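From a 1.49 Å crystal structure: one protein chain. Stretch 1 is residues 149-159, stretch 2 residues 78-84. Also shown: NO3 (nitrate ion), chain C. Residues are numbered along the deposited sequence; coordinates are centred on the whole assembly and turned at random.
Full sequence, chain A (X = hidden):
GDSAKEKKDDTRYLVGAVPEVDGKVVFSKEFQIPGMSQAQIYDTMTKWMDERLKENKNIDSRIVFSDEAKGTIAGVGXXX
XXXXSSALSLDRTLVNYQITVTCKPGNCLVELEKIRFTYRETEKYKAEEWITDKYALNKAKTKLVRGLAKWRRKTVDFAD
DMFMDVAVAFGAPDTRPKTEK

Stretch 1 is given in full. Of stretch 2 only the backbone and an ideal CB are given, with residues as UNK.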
ATOM      1  N   ALA A 149     -16.916   1.140  -3.086  1.00 16.60           N
ATOM      2  CA  ALA A 149     -16.416  -0.169  -2.689  1.00 16.24           C
ATOM      3  C   ALA A 149     -15.218  -0.633  -3.502  1.00 18.70           C
ATOM      4  O   ALA A 149     -14.269  -1.139  -2.907  1.00 17.70           O
ATOM      5  CB  ALA A 149     -17.528  -1.201  -2.755  1.00 17.44           C
ATOM      6  N   LYS A 150     -15.231  -0.467  -4.826  1.00 15.27           N
ATOM      7  CA  LYS A 150     -14.108  -0.936  -5.648  1.00 15.82           C
ATOM      8  C   LYS A 150     -12.821  -0.223  -5.257  1.00 18.38           C
ATOM      9  O   LYS A 150     -11.766  -0.846  -5.228  1.00 17.32           O
ATOM     10  CB  LYS A 150     -14.393  -0.791  -7.152  1.00 16.35           C
ATOM     11  CG  LYS A 150     -14.475   0.648  -7.682  1.00 16.84           C
ATOM     12  CD  LYS A 150     -14.952   0.619  -9.136  1.00 15.81           C
ATOM     13  CE  LYS A 150     -14.832   2.009  -9.730  1.00 16.87           C
ATOM     14  NZ  LYS A 150     -15.425   2.077 -11.111  1.00 20.20           N
ATOM     15  N   TRP A 151     -12.911   1.073  -4.936  1.00 13.95           N
ATOM     16  CA  TRP A 151     -11.760   1.867  -4.522  1.00 13.30           C
ATOM     17  C   TRP A 151     -11.193   1.375  -3.196  1.00 16.04           C
ATOM     18  O   TRP A 151      -9.984   1.173  -3.078  1.00 15.93           O
ATOM     19  CB  TRP A 151     -12.173   3.339  -4.385  1.00 12.30           C
ATOM     20  CG  TRP A 151     -12.666   3.912  -5.678  1.00 13.33           C
ATOM     21  CD1 TRP A 151     -13.953   3.945  -6.128  1.00 16.16           C
ATOM     22  CD2 TRP A 151     -11.858   4.448  -6.726  1.00 12.92           C
ATOM     23  NE1 TRP A 151     -14.001   4.502  -7.385  1.00 15.51           N
ATOM     24  CE2 TRP A 151     -12.724   4.819  -7.778  1.00 16.02           C
ATOM     25  CE3 TRP A 151     -10.486   4.712  -6.858  1.00 13.15           C
ATOM     26  CZ2 TRP A 151     -12.254   5.413  -8.962  1.00 15.54           C
ATOM     27  CZ3 TRP A 151     -10.016   5.286  -8.026  1.00 14.59           C
ATOM     28  CH2 TRP A 151     -10.894   5.621  -9.071  1.00 15.54           C
ATOM     29  N   ARG A 152     -12.063   1.188  -2.205  1.00 14.50           N
ATOM     30  CA  ARG A 152     -11.614   0.779  -0.880  1.00 13.87           C
ATOM     31  C   ARG A 152     -11.110  -0.680  -0.888  1.00 16.12           C
ATOM     32  O   ARG A 152     -10.029  -0.958  -0.348  1.00 15.50           O
ATOM     33  CB  ARG A 152     -12.734   0.982   0.134  1.00 15.29           C
ATOM     34  CG  ARG A 152     -12.321   0.554   1.552  1.00 16.28           C
ATOM     35  CD  ARG A 152     -13.074   1.363   2.592  1.00 15.79           C
ATOM     36  NE  ARG A 152     -12.931   0.810   3.951  1.00 16.48           N
ATOM     37  CZ  ARG A 152     -12.849   1.547   5.054  1.00 17.49           C
ATOM     38  NH1 ARG A 152     -12.750   2.867   4.973  1.00 15.56           N
ATOM     39  NH2 ARG A 152     -12.802   0.965   6.244  1.00 16.78           N
ATOM     40  N   ARG A 153     -11.868  -1.615  -1.504  1.00 15.62           N
ATOM     41  CA  ARG A 153     -11.389  -2.996  -1.558  1.00 15.21           C
ATOM     42  C   ARG A 153     -10.031  -3.114  -2.244  1.00 18.46           C
ATOM     43  O   ARG A 153      -9.138  -3.799  -1.730  1.00 16.85           O
ATOM     44  CB  ARG A 153     -12.361  -3.888  -2.349  1.00 17.20           C
ATOM     45  CG  ARG A 153     -13.638  -4.226  -1.634  1.00 20.16           C
ATOM     46  CD  ARG A 153     -14.317  -5.411  -2.320  1.00 22.91           C
ATOM     47  NE  ARG A 153     -15.723  -5.501  -1.932  1.00 25.35           N
ATOM     48  CZ  ARG A 153     -16.748  -5.006  -2.629  1.00 26.55           C
ATOM     49  NH1 ARG A 153     -16.544  -4.422  -3.807  1.00 25.55           N
ATOM     50  NH2 ARG A 153     -17.985  -5.124  -2.169  1.00 24.73           N
ATOM     51  N   LYS A 154      -9.913  -2.551  -3.457  1.00 15.09           N
ATOM     52  CA  LYS A 154      -8.692  -2.758  -4.232  1.00 15.83           C
ATOM     53  C   LYS A 154      -7.498  -2.043  -3.605  1.00 17.80           C
ATOM     54  O   LYS A 154      -6.379  -2.557  -3.726  1.00 17.29           O
ATOM     55  CB  LYS A 154      -8.896  -2.394  -5.713  1.00 17.38           C
ATOM     56  CG  LYS A 154      -9.927  -3.306  -6.411  1.00 22.67           C
ATOM     57  CD  LYS A 154      -9.552  -4.775  -6.393  1.00 25.34           C
ATOM     58  CE  LYS A 154     -10.434  -5.621  -7.284  1.00 27.28           C
ATOM     59  NZ  LYS A 154     -11.616  -6.173  -6.562  1.00 36.48           N
ATOM     60  N   THR A 155      -7.716  -0.909  -2.907  1.00 14.13           N
ATOM     61  CA  THR A 155      -6.577  -0.237  -2.256  1.00 12.95           C
ATOM     62  C   THR A 155      -6.137  -1.040  -1.017  1.00 15.30           C
ATOM     63  O   THR A 155      -4.937  -1.231  -0.792  1.00 15.16           O
ATOM     64  CB  THR A 155      -6.880   1.224  -1.898  1.00 14.20           C
ATOM     65  OG1 THR A 155      -7.335   1.888  -3.084  1.00 15.47           O
ATOM     66  CG2 THR A 155      -5.627   1.956  -1.356  1.00 14.22           C
ATOM     67  N   VAL A 156      -7.100  -1.524  -0.222  1.00 13.92           N
ATOM     68  CA  VAL A 156      -6.772  -2.368   0.940  1.00 13.46           C
ATOM     69  C   VAL A 156      -6.041  -3.643   0.447  1.00 18.00           C
ATOM     70  O   VAL A 156      -5.028  -4.028   1.049  1.00 16.33           O
ATOM     71  CB  VAL A 156      -8.028  -2.695   1.808  1.00 16.22           C
ATOM     72  CG1 VAL A 156      -7.725  -3.786   2.858  1.00 16.75           C
ATOM     73  CG2 VAL A 156      -8.563  -1.433   2.494  1.00 15.75           C
ATOM     74  N   ASP A 157      -6.535  -4.292  -0.634  1.00 15.89           N
ATOM     75  CA  ASP A 157      -5.864  -5.487  -1.180  1.00 16.09           C
ATOM     76  C   ASP A 157      -4.439  -5.150  -1.618  1.00 17.41           C
ATOM     77  O   ASP A 157      -3.532  -5.961  -1.407  1.00 18.09           O
ATOM     78  CB  ASP A 157      -6.631  -6.076  -2.372  1.00 17.84           C
ATOM     79  CG  ASP A 157      -7.988  -6.659  -2.016  1.00 21.15           C
ATOM     80  OD1 ASP A 157      -8.283  -6.793  -0.808  1.00 20.97           O
ATOM     81  OD2 ASP A 157      -8.763  -6.971  -2.954  1.00 23.90           O
ATOM     82  N   PHE A 158      -4.265  -3.979  -2.257  1.00 15.65           N
ATOM     83  CA  PHE A 158      -2.961  -3.530  -2.713  1.00 15.20           C
ATOM     84  C   PHE A 158      -1.984  -3.399  -1.524  1.00 17.25           C
ATOM     85  O   PHE A 158      -0.837  -3.858  -1.602  1.00 16.76           O
ATOM     86  CB  PHE A 158      -3.130  -2.185  -3.431  1.00 16.21           C
ATOM     87  CG  PHE A 158      -1.832  -1.592  -3.898  1.00 17.46           C
ATOM     88  CD1 PHE A 158      -1.311  -1.924  -5.140  1.00 20.06           C
ATOM     89  CD2 PHE A 158      -1.128  -0.701  -3.096  1.00 19.71           C
ATOM     90  CE1 PHE A 158      -0.101  -1.384  -5.577  1.00 20.67           C
ATOM     91  CE2 PHE A 158       0.103  -0.172  -3.522  1.00 21.16           C
ATOM     92  CZ  PHE A 158       0.605  -0.529  -4.756  1.00 18.60           C
ATOM     93  N   ALA A 159      -2.436  -2.772  -0.433  1.00 14.84           N
ATOM     94  CA  ALA A 159      -1.608  -2.624   0.764  1.00 14.58           C
ATOM     95  C   ALA A 159      -1.294  -4.003   1.369  1.00 15.77           C
ATOM     96  O   ALA A 159      -0.125  -4.278   1.705  1.00 16.27           O
ATOM     97  CB  ALA A 159      -2.308  -1.745   1.788  1.00 15.80           C
ATOM     98  N   UNK A  78       4.121   4.188  -9.050  1.00 14.52           N
ATOM     99  CA  UNK A  78       2.973   4.456  -9.901  1.00 14.44           C
ATOM    100  C   UNK A  78       2.579   3.143 -10.544  1.00 17.98           C
ATOM    101  O   UNK A  78       3.426   2.453 -11.125  1.00 18.19           O
ATOM    102  CB  UNK A  78       3.278   5.526 -10.951  1.00 14.44           C
ATOM    103  N   UNK A  79       1.307   2.774 -10.406  1.00 16.51           N
ATOM    104  CA  UNK A  79       0.814   1.510 -10.970  1.00 16.44           C
ATOM    105  C   UNK A  79      -0.607   1.628 -11.419  1.00 18.99           C
ATOM    106  O   UNK A  79      -1.309   2.556 -11.006  1.00 16.62           O
ATOM    107  CB  UNK A  79       0.934   0.374  -9.952  1.00 16.44           C
ATOM    108  N   UNK A  80      -1.066   0.620 -12.179  1.00 17.52           N
ATOM    109  CA  UNK A  80      -2.482   0.469 -12.459  1.00 18.09           C
ATOM    110  C   UNK A  80      -3.083  -0.443 -11.412  1.00 20.95           C
ATOM    111  O   UNK A  80      -2.483  -1.484 -11.081  1.00 19.66           O
ATOM    112  CB  UNK A  80      -2.718  -0.079 -13.868  1.00 18.09           C
ATOM    113  N   UNK A  81      -4.283  -0.085 -10.926  1.00 16.47           N
ATOM    114  CA  UNK A  81      -5.104  -0.938 -10.068  1.00 15.74           C
ATOM    115  C   UNK A  81      -6.321  -1.317 -10.913  1.00 19.27           C
ATOM    116  O   UNK A  81      -7.055  -0.423 -11.330  1.00 18.29           O
ATOM    117  CB  UNK A  81      -5.502  -0.240  -8.766  1.00 15.74           C
ATOM    118  N   UNK A  82      -6.510  -2.605 -11.193  1.00 16.64           N
ATOM    119  CA  UNK A  82      -7.648  -3.024 -12.018  1.00 17.30           C
ATOM    120  C   UNK A  82      -8.845  -3.331 -11.121  1.00 20.06           C
ATOM    121  O   UNK A  82      -8.731  -4.137 -10.198  1.00 20.53           O
ATOM    122  CB  UNK A  82      -7.287  -4.244 -12.868  1.00 17.30           C
ATOM    123  N   UNK A  83     -10.021  -2.763 -11.452  1.00 16.77           N
ATOM    124  CA  UNK A  83     -11.251  -3.046 -10.700  1.00 16.53           C
ATOM    125  C   UNK A  83     -11.968  -4.262 -11.282  1.00 19.96           C
ATOM    126  O   UNK A  83     -12.429  -5.139 -10.557  1.00 20.06           O
ATOM    127  CB  UNK A  83     -12.181  -1.831 -10.711  1.00 16.53           C
ATOM    128  N   UNK A  84     -12.111  -4.276 -12.613  1.00 18.38           N
ATOM    129  CA  UNK A  84     -12.808  -5.337 -13.318  1.00 19.71           C
ATOM    130  C   UNK A  84     -12.514  -5.262 -14.793  1.00 19.61           C
ATOM    131  O   UNK A  84     -12.038  -4.241 -15.308  1.00 20.31           O
ATOM    132  CB  UNK A  84     -14.316  -5.260 -13.071  1.00 19.71           C
TER
HETATM  133  N   NO3 C 401     -14.435  -4.279  -6.795  0.60 24.43           N
HETATM  134  O1  NO3 C 401     -15.620  -3.988  -6.865  0.60 30.03           O
HETATM  135  O2  NO3 C 401     -13.919  -4.722  -5.793  0.60 21.05           O
HETATM  136  O3  NO3 C 401     -13.676  -4.077  -7.870  0.60 20.69           O

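Stretch 1 is a regular helix, and stretch 2 is a strand that crosses it at 130° between N-to-C directions, with the axes 9.1 Å apart at their closest. On the strand, alternate positions meet the helix, so the contact can be read residue by residue.

Position 78 has phi/psi of -144/127, and its ideal CB finds nothing of the helix within 5.5 Å. The helix sets no demand here, and many side chains would do. The residue is Glu78, extended with both chi1 and chi2 t, and it makes no contact with stretch 1.

Position 79 points its CB toward the helix, 4.8 Å from Phe158 CE1. What it meets is the rim of an aromatic ring, whose CH groups carry slight positive charge. An aliphatic chain could pack there, and so could a carboxylate or amide of some length. The deposited Glu79 takes the second course: its OE2 lies 3.3 Å from Phe158 CE1, at the ring edge and near its plane, a favourable place for an acidic oxygen. That oxygen is also hydrogen-bonded elsewhere in the structure.

Position 80 is out of reach of the helix, which leaves the choice open. It holds Trp80, untouched by stretch 1.

Position 81 turns toward the helix again, its ideal CB 5.0 Å from Lys154 CB. Around it are the aliphatic start of Lys154 and the ring of Phe158, with no polar side-chain group close by; a branched or medium-sized apolar residue, such as valine, isoleucine, leucine or methionine, would suit. Ile81 is found. Its CG2 packs 3.5 Å from Lys154 CB, while CG1 comes within 4.3 Å of Phe158 CD1, so the two branches reach different neighbours.

Position 82 points away, with no helix atom within 5.5 Å of its ideal CB, and a beta-branched residue is natural in a strand. It is Val82, whose side chain comes no nearer than 6.6 Å, from Val82 CB to Lys154 CE; the backbone makes the contact instead, Val82 O lying 3.7 Å from Lys154 CE.

Position 83 is the richest. Its backbone turns to phi/psi of -89/-47, and its O lies 3.1 Å from NO3 O3. Its CA lies 6.2 Å from Lys150 CA, and its CB, though directed sideways, sits 4.0 Å from Lys150 CD and 5.1 Å from Lys154 CG. Two lysine stems and the Trp151 ring offer greasy surface; leucine or methionine could use some of it, but a flat ring can engage all three. Phe83 does so, burying more area than any other residue of the contact. Lys150 CG stands 3.9 Å from the centroid of the Phe83 ring, over its face in a CH-pi contact. Lys154 CG lies at the ring edge, 3.8 Å from Phe83 CD1, and another part of the edge meets the face of Trp151, with Phe83 CZ 3.6 Å from Trp151 CE3.

Position 84 points sideways into space the helix leaves empty, so small or polar residues fit easily. Ser84 makes no contact with stretch 1.

Stretch 2, residues 78-84: EEWIVFS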
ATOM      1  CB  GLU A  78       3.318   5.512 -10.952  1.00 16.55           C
ATOM      2  CG  GLU A  78       2.136   5.831 -11.859  1.00 19.39           C
ATOM      3  CD  GLU A  78       2.507   6.859 -12.906  1.00 28.78           C
ATOM      4  OE1 GLU A  78       2.667   8.045 -12.545  1.00 21.78           O
ATOM      5  OE2 GLU A  78       2.643   6.472 -14.089  1.00 27.29           O
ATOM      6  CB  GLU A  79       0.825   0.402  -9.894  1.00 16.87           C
ATOM      7  CG  GLU A  79       2.179  -0.073  -9.417  1.00 20.75           C
ATOM      8  CD  GLU A  79       2.060  -1.145  -8.355  1.00 23.85           C
ATOM      9  OE1 GLU A  79       1.394  -2.178  -8.606  1.00 22.25           O
ATOM     10  OE2 GLU A  79       2.651  -0.961  -7.271  1.00 20.59           O
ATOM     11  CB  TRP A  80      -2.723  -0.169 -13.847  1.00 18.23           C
ATOM     12  CG  TRP A  80      -2.313   0.706 -14.986  1.00 20.37           C
ATOM     13  CD1 TRP A  80      -1.269   0.499 -15.842  1.00 24.20           C
ATOM     14  CD2 TRP A  80      -2.961   1.910 -15.425  1.00 20.84           C
ATOM     15  NE1 TRP A  80      -1.227   1.500 -16.790  1.00 24.30           N
ATOM     16  CE2 TRP A  80      -2.232   2.398 -16.535  1.00 25.29           C
ATOM     17  CE3 TRP A  80      -4.079   2.640 -14.975  1.00 21.96           C
ATOM     18  CZ2 TRP A  80      -2.595   3.569 -17.218  1.00 25.16           C
ATOM     19  CZ3 TRP A  80      -4.418   3.815 -15.633  1.00 24.14           C
ATOM     20  CH2 TRP A  80      -3.685   4.265 -16.746  1.00 25.34           C
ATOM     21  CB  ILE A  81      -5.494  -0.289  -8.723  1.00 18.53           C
ATOM     22  CG1 ILE A  81      -4.262  -0.194  -7.777  1.00 18.22           C
ATOM     23  CG2 ILE A  81      -6.619  -1.105  -8.050  1.00 19.77           C
ATOM     24  CD1 ILE A  81      -4.577   0.586  -6.512  1.00 20.07           C
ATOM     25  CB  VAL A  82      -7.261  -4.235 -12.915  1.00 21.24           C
ATOM     26  CG1 VAL A  82      -8.478  -4.802 -13.688  1.00 21.13           C
ATOM     27  CG2 VAL A  82      -6.143  -3.828 -13.873  1.00 21.13           C
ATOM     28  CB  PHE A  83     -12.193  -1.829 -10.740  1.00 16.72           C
ATOM     29  CG  PHE A  83     -11.600  -0.597 -10.109  1.00 15.44           C
ATOM     30  CD1 PHE A  83     -11.139  -0.621  -8.795  1.00 17.43           C
ATOM     31  CD2 PHE A  83     -11.496   0.587 -10.824  1.00 16.25           C
ATOM     32  CE1 PHE A  83     -10.610   0.535  -8.205  1.00 16.40           C
ATOM     33  CE2 PHE A  83     -10.968   1.741 -10.235  1.00 17.54           C
ATOM     34  CZ  PHE A  83     -10.545   1.709  -8.920  1.00 15.75           C
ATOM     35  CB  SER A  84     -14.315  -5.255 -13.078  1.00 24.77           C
ATOM     36  OG  SER A  84     -14.819  -4.032 -13.580  1.00 26.38           O
TER
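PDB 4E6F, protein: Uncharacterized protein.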